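Local atomic coordinates of probable glutamine synthetase (Pseudomonas aeruginosa, PDB entry 4HPP), a protein that is a probable glutamine synthetase, built from an N-terminal and a catalytic domain, and binds magnesium and glutamic acid in this structure. Residues S110-R113 against A114-R118; R154-G157 against Q158-W162. All blocks are in the same frame, centred on the assembly; numbering follows the deposited sequence.

Contact 1: S110-R113 against A114-R118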
loop_
_atom_site.group_PDB
_atom_site.type_symbol
_atom_site.label_atom_id
_atom_site.label_comp_id
_atom_site.label_asym_id
_atom_site.label_seq_id
_atom_site.Cartn_x
_atom_site.Cartn_y
_atom_site.Cartn_z
ATOM N N SER A 110 -10.547 31.045 -38.908
ATOM C CA SER A 110 -11.178 31.809 -40.002
ATOM C C SER A 110 -10.164 32.387 -41.000
ATOM O O SER A 110 -10.286 32.115 -42.208
ATOM C CB SER A 110 -12.070 32.936 -39.431
ATOM O OG SER A 110 -13.314 32.429 -38.944
ATOM N N LEU A 111 -9.187 33.179 -40.513
ATOM C CA LEU A 111 -8.087 33.677 -41.359
ATOM C C LEU A 111 -7.486 32.531 -42.182
ATOM O O LEU A 111 -7.375 32.651 -43.409
ATOM C CB LEU A 111 -6.981 34.309 -40.533
ATOM C CG LEU A 111 -5.604 34.375 -41.208
ATOM C CD1 LEU A 111 -5.707 35.201 -42.479
ATOM C CD2 LEU A 111 -4.540 34.949 -40.284
ATOM N N LEU A 112 -7.121 31.404 -41.547
ATOM C CA LEU A 112 -6.550 30.335 -42.374
ATOM C C LEU A 112 -7.557 29.814 -43.413
ATOM O O LEU A 112 -7.177 29.569 -44.557
ATOM C CB LEU A 112 -5.893 29.189 -41.583
ATOM C CG LEU A 112 -5.553 27.903 -42.393
ATOM C CD1 LEU A 112 -4.501 28.171 -43.468
ATOM C CD2 LEU A 112 -5.130 26.770 -41.487
ATOM N N ARG A 113 -8.827 29.688 -43.038
ATOM C CA ARG A 113 -9.834 29.270 -44.004
ATOM C C ARG A 113 -10.061 30.236 -45.177
ATOM O O ARG A 113 -10.571 29.826 -46.218
ATOM C CB ARG A 113 -11.168 29.000 -43.334
ATOM C CG ARG A 113 -12.184 28.516 -44.363
ATOM C CD ARG A 113 -13.492 28.077 -43.738
ATOM N NE ARG A 113 -14.288 29.211 -43.257
ATOM C CZ ARG A 113 -14.248 29.692 -42.014
ATOM N NH1 ARG A 113 -13.437 29.145 -41.101
ATOM N NH2 ARG A 113 -15.013 30.728 -41.687
ATOM N N ALA A 114 -9.738 31.513 -44.991
ATOM C CA ALA A 114 -9.988 32.532 -46.005
ATOM C C ALA A 114 -8.840 32.489 -46.991
ATOM O O ALA A 114 -8.982 32.849 -48.171
ATOM C CB ALA A 114 -10.084 33.915 -45.371
ATOM N N GLU A 115 -7.699 32.052 -46.474
ATOM C CA GLU A 115 -6.447 32.024 -47.206
ATOM C C GLU A 115 -6.408 30.791 -48.049
ATOM O O GLU A 115 -5.941 30.814 -49.185
ATOM C CB GLU A 115 -5.270 32.043 -46.221
ATOM C CG GLU A 115 -3.887 31.938 -46.854
ATOM C CD GLU A 115 -3.592 33.115 -47.759
ATOM O OE1 GLU A 115 -4.370 34.083 -47.678
ATOM O OE2 GLU A 115 -2.593 33.082 -48.521
ATOM N N VAL A 116 -6.908 29.700 -47.493
ATOM C CA VAL A 116 -7.149 28.494 -48.298
ATOM C C VAL A 116 -8.144 28.707 -49.470
ATOM O O VAL A 116 -7.824 28.357 -50.606
ATOM C CB VAL A 116 -7.502 27.294 -47.401
ATOM C CG1 VAL A 116 -7.847 26.044 -48.227
ATOM C CG2 VAL A 116 -6.330 27.052 -46.436
ATOM N N GLU A 117 -9.301 29.313 -49.182
ATOM C CA GLU A 117 -10.180 29.898 -50.218
ATOM C C GLU A 117 -9.425 30.669 -51.345
ATOM O O GLU A 117 -9.532 30.288 -52.516
ATOM C CB GLU A 117 -11.285 30.789 -49.591
ATOM C CG GLU A 117 -12.353 31.363 -50.556
ATOM C CD GLU A 117 -13.053 30.321 -51.467
ATOM O OE1 GLU A 117 -13.659 30.736 -52.497
ATOM O OE2 GLU A 117 -13.009 29.089 -51.180
ATOM N N ARG A 118 -8.683 31.731 -50.984
ATOM C CA ARG A 118 -7.835 32.504 -51.907
ATOM C C ARG A 118 -6.876 31.591 -52.664
ATOM O O ARG A 118 -6.501 31.865 -53.820
ATOM C CB ARG A 118 -6.995 33.575 -51.171
ATOM C CG ARG A 118 -7.803 34.653 -50.502
ATOM C CD ARG A 118 -6.947 35.796 -49.999
ATOM N NE ARG A 118 -6.261 35.620 -48.716
ATOM C CZ ARG A 118 -6.793 35.854 -47.511
ATOM N NH1 ARG A 118 -8.050 36.212 -47.379
ATOM N NH2 ARG A 118 -6.072 35.710 -46.410
#
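Two turns apart on helix 108-121, Leu-111 and Arg-118 meet where CD1 of the leucine lies 4.0 Å from NH2 of the arginine, at the edge of the guanidinium. The arginine runs back toward the start of the helix. Arg-118 CB lies 3.7 Å from Ala-114 O. Arg-118 CG, set beside the backbone N (chi1 -64°), comes to 3.2 Å from Ala-114 O. CD climbs past the carbonyl, and a bend at chi3 (-81°) turns the guanidinium back over Ala-114 O and Glu-115 CA, which lie under one face. Arg-118 NE then forms an i to i+3 salt bridge with Glu-115 OE1 at 2.6 Å, the oxygen tilted from the guanidinium plane, while NH2 adds a weak bond to the same oxygen. OE1 is thus gripped twice by one arginine; OE2 pairs with Arg-354, so two cations share the carboxylate, probably stabilising its negative charge. On another side of the helix, Val-116 directs CG2 back along the axis to Leu-112 CD1, 3.7 Å away, an i to i+4 apolar contact. The backbone of the same pair is joined by Val-116 N to Leu-112 O at 3.0 Å, whereas Leu-111 O accepts from both Ala-114 N and Glu-115 N. Helix 342-358 packs against Leu-111, Leu-112 and Glu-115, helix 196-216 against Leu-112 and Arg-113, and strand 89-97 against Ser-110 and Arg-113.

Contact 2: R154-G157 against Q158-W162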
loop_
_atom_site.group_PDB
_atom_site.type_symbol
_atom_site.label_atom_id
_atom_site.label_comp_id
_atom_site.label_asym_id
_atom_site.label_seq_id
_atom_site.Cartn_x
_atom_site.Cartn_y
_atom_site.Cartn_z
ATOM N N ARG A 154 11.226 1.547 -25.880
ATOM C CA ARG A 154 10.751 0.639 -24.849
ATOM C C ARG A 154 10.517 1.264 -23.511
ATOM O O ARG A 154 9.601 0.813 -22.804
ATOM C CB ARG A 154 11.696 -0.522 -24.686
ATOM C CG ARG A 154 11.691 -1.398 -25.921
ATOM C CD ARG A 154 10.302 -1.607 -26.552
ATOM N NE ARG A 154 9.583 -2.670 -25.868
ATOM C CZ ARG A 154 8.491 -3.278 -26.378
ATOM N NH1 ARG A 154 7.932 -2.880 -27.550
ATOM N NH2 ARG A 154 7.938 -4.290 -25.709
ATOM N N ALA A 155 11.323 2.280 -23.142
ATOM C CA ALA A 155 11.214 2.871 -21.802
ATOM C C ALA A 155 9.857 3.497 -21.626
ATOM O O ALA A 155 9.335 3.598 -20.493
ATOM C CB ALA A 155 12.310 3.908 -21.518
ATOM N N ALA A 156 9.273 3.894 -22.757
ATOM C CA ALA A 156 7.980 4.610 -22.778
ATOM C C ALA A 156 6.808 3.672 -22.440
ATOM O O ALA A 156 5.675 4.149 -22.292
ATOM C CB ALA A 156 7.765 5.292 -24.117
ATOM N N GLY A 157 7.111 2.382 -22.246
ATOM C CA GLY A 157 6.116 1.412 -21.778
ATOM C C GLY A 157 4.941 1.300 -22.761
ATOM O O GLY A 157 5.166 1.177 -23.962
ATOM N N GLN A 158 3.724 1.442 -22.232
ATOM C CA GLN A 158 2.452 1.393 -23.037
ATOM C C GLN A 158 2.051 2.735 -23.729
ATOM O O GLN A 158 1.010 2.808 -24.434
ATOM C CB GLN A 158 1.248 0.848 -22.187
ATOM C CG GLN A 158 1.411 -0.590 -21.683
ATOM C CD GLN A 158 0.970 -0.861 -20.233
ATOM O OE1 GLN A 158 -0.026 -0.319 -19.740
ATOM N NE2 GLN A 158 1.706 -1.745 -19.556
ATOM N N PHE A 159 2.854 3.773 -23.511
ATOM C CA PHE A 159 2.521 5.127 -23.986
ATOM C C PHE A 159 2.517 5.196 -25.502
ATOM O O PHE A 159 1.506 5.586 -26.080
ATOM C CB PHE A 159 3.447 6.236 -23.397
ATOM C CG PHE A 159 3.178 7.597 -23.978
ATOM C CD1 PHE A 159 2.081 8.344 -23.529
ATOM C CD2 PHE A 159 3.977 8.097 -25.003
ATOM C CE1 PHE A 159 1.788 9.555 -24.095
ATOM C CE2 PHE A 159 3.686 9.295 -25.577
ATOM C CZ PHE A 159 2.591 10.031 -25.123
ATOM N N PRO A 160 3.601 4.777 -26.179
ATOM C CA PRO A 160 3.503 4.892 -27.661
ATOM C C PRO A 160 2.307 4.111 -28.255
ATOM O O PRO A 160 1.580 4.681 -29.097
ATOM C CB PRO A 160 4.807 4.271 -28.150
ATOM C CG PRO A 160 5.682 4.172 -26.919
ATOM C CD PRO A 160 4.714 3.900 -25.807
ATOM N N GLY A 161 2.108 2.845 -27.827
ATOM C CA GLY A 161 0.935 2.037 -28.278
ATOM C C GLY A 161 -0.379 2.763 -28.017
ATOM O O GLY A 161 -1.243 2.836 -28.882
ATOM N N TRP A 162 -0.507 3.395 -26.856
ATOM C CA TRP A 162 -1.753 4.118 -26.512
ATOM C C TRP A 162 -1.815 5.449 -27.159
ATOM O O TRP A 162 -2.882 6.010 -27.356
ATOM C CB TRP A 162 -1.926 4.300 -25.022
ATOM C CG TRP A 162 -2.704 3.176 -24.434
ATOM C CD1 TRP A 162 -2.259 2.244 -23.514
ATOM C CD2 TRP A 162 -4.104 2.812 -24.705
ATOM N NE1 TRP A 162 -3.253 1.355 -23.191
ATOM C CE2 TRP A 162 -4.387 1.633 -23.884
ATOM C CE3 TRP A 162 -5.110 3.312 -25.539
ATOM C CZ2 TRP A 162 -5.637 0.974 -23.925
ATOM C CZ3 TRP A 162 -6.352 2.666 -25.550
ATOM C CH2 TRP A 162 -6.602 1.521 -24.765
#
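Ala-156 to Phe-159 form a type II' beta turn closed by Phe-159 N bonding Ala-156 O at 3.1 Å, with Gly-157 at its second position in the positive-phi conformation (phi 61°, psi -128°) that glycine adopts readily. Gly-157 N, inside the turn, still bonds Arg-154 O near the end of helix 150-155, and Gln-158 O already accepts from Trp-162 N at 2.9 Å as helix 159-169 starts. The turn therefore joins two helices with hardly any linker. Across it the methyl of Ala-156 rests against the pyrrolidine ring of Pro-160, Ala-156 CB lying 3.7 Å from Pro-160 CG and 3.8 Å from Pro-160 CD. That CD also sits 3.3 Å from Gly-157 O. Pro-160, which has no N-H to donate, sits in the first turn of helix 159-169, a common place for proline. Phe-159 closes the turn, its CB 3.2 Å from Ala-156 O; with CG anti to the backbone N (chi1 175°), the ring leads away from segment 154-157. A second subunit covers part of the surface: its Glu-211 forms a salt bridge with Arg-154, and its Leu-9 packs on Pro-160. Within the chain, the Phe-159 side chain packs on Thr-209, Val-212 and Met-216 of helix 196-216 and on Phe-134 and Leu-136 of strand 124-137.

Overall arrangement
Contacts 1 and 2 lie on opposite sides of the chain's centre, their own centres about 38 Å apart and their nearest atoms about 25 Å apart. Both lie in the catalytic domain of the glutamine synthetase family, with strand 124-137 between them in sequence. Helix 196-216 connects them indirectly: its first residues, Val-196 and Ala-199, touch contact 1, and its far end, from Thr-209 to Met-216, receives contact 2. Neither contact supplies a ligand to magnesium or a residue to the glutamic acid pocket. Phe-159 of contact 2 packs on Phe-134, the neighbour in sequence of Glu-133 of the metal site. Contact 2 also faces a second subunit, whereas no other chain touches contact 1.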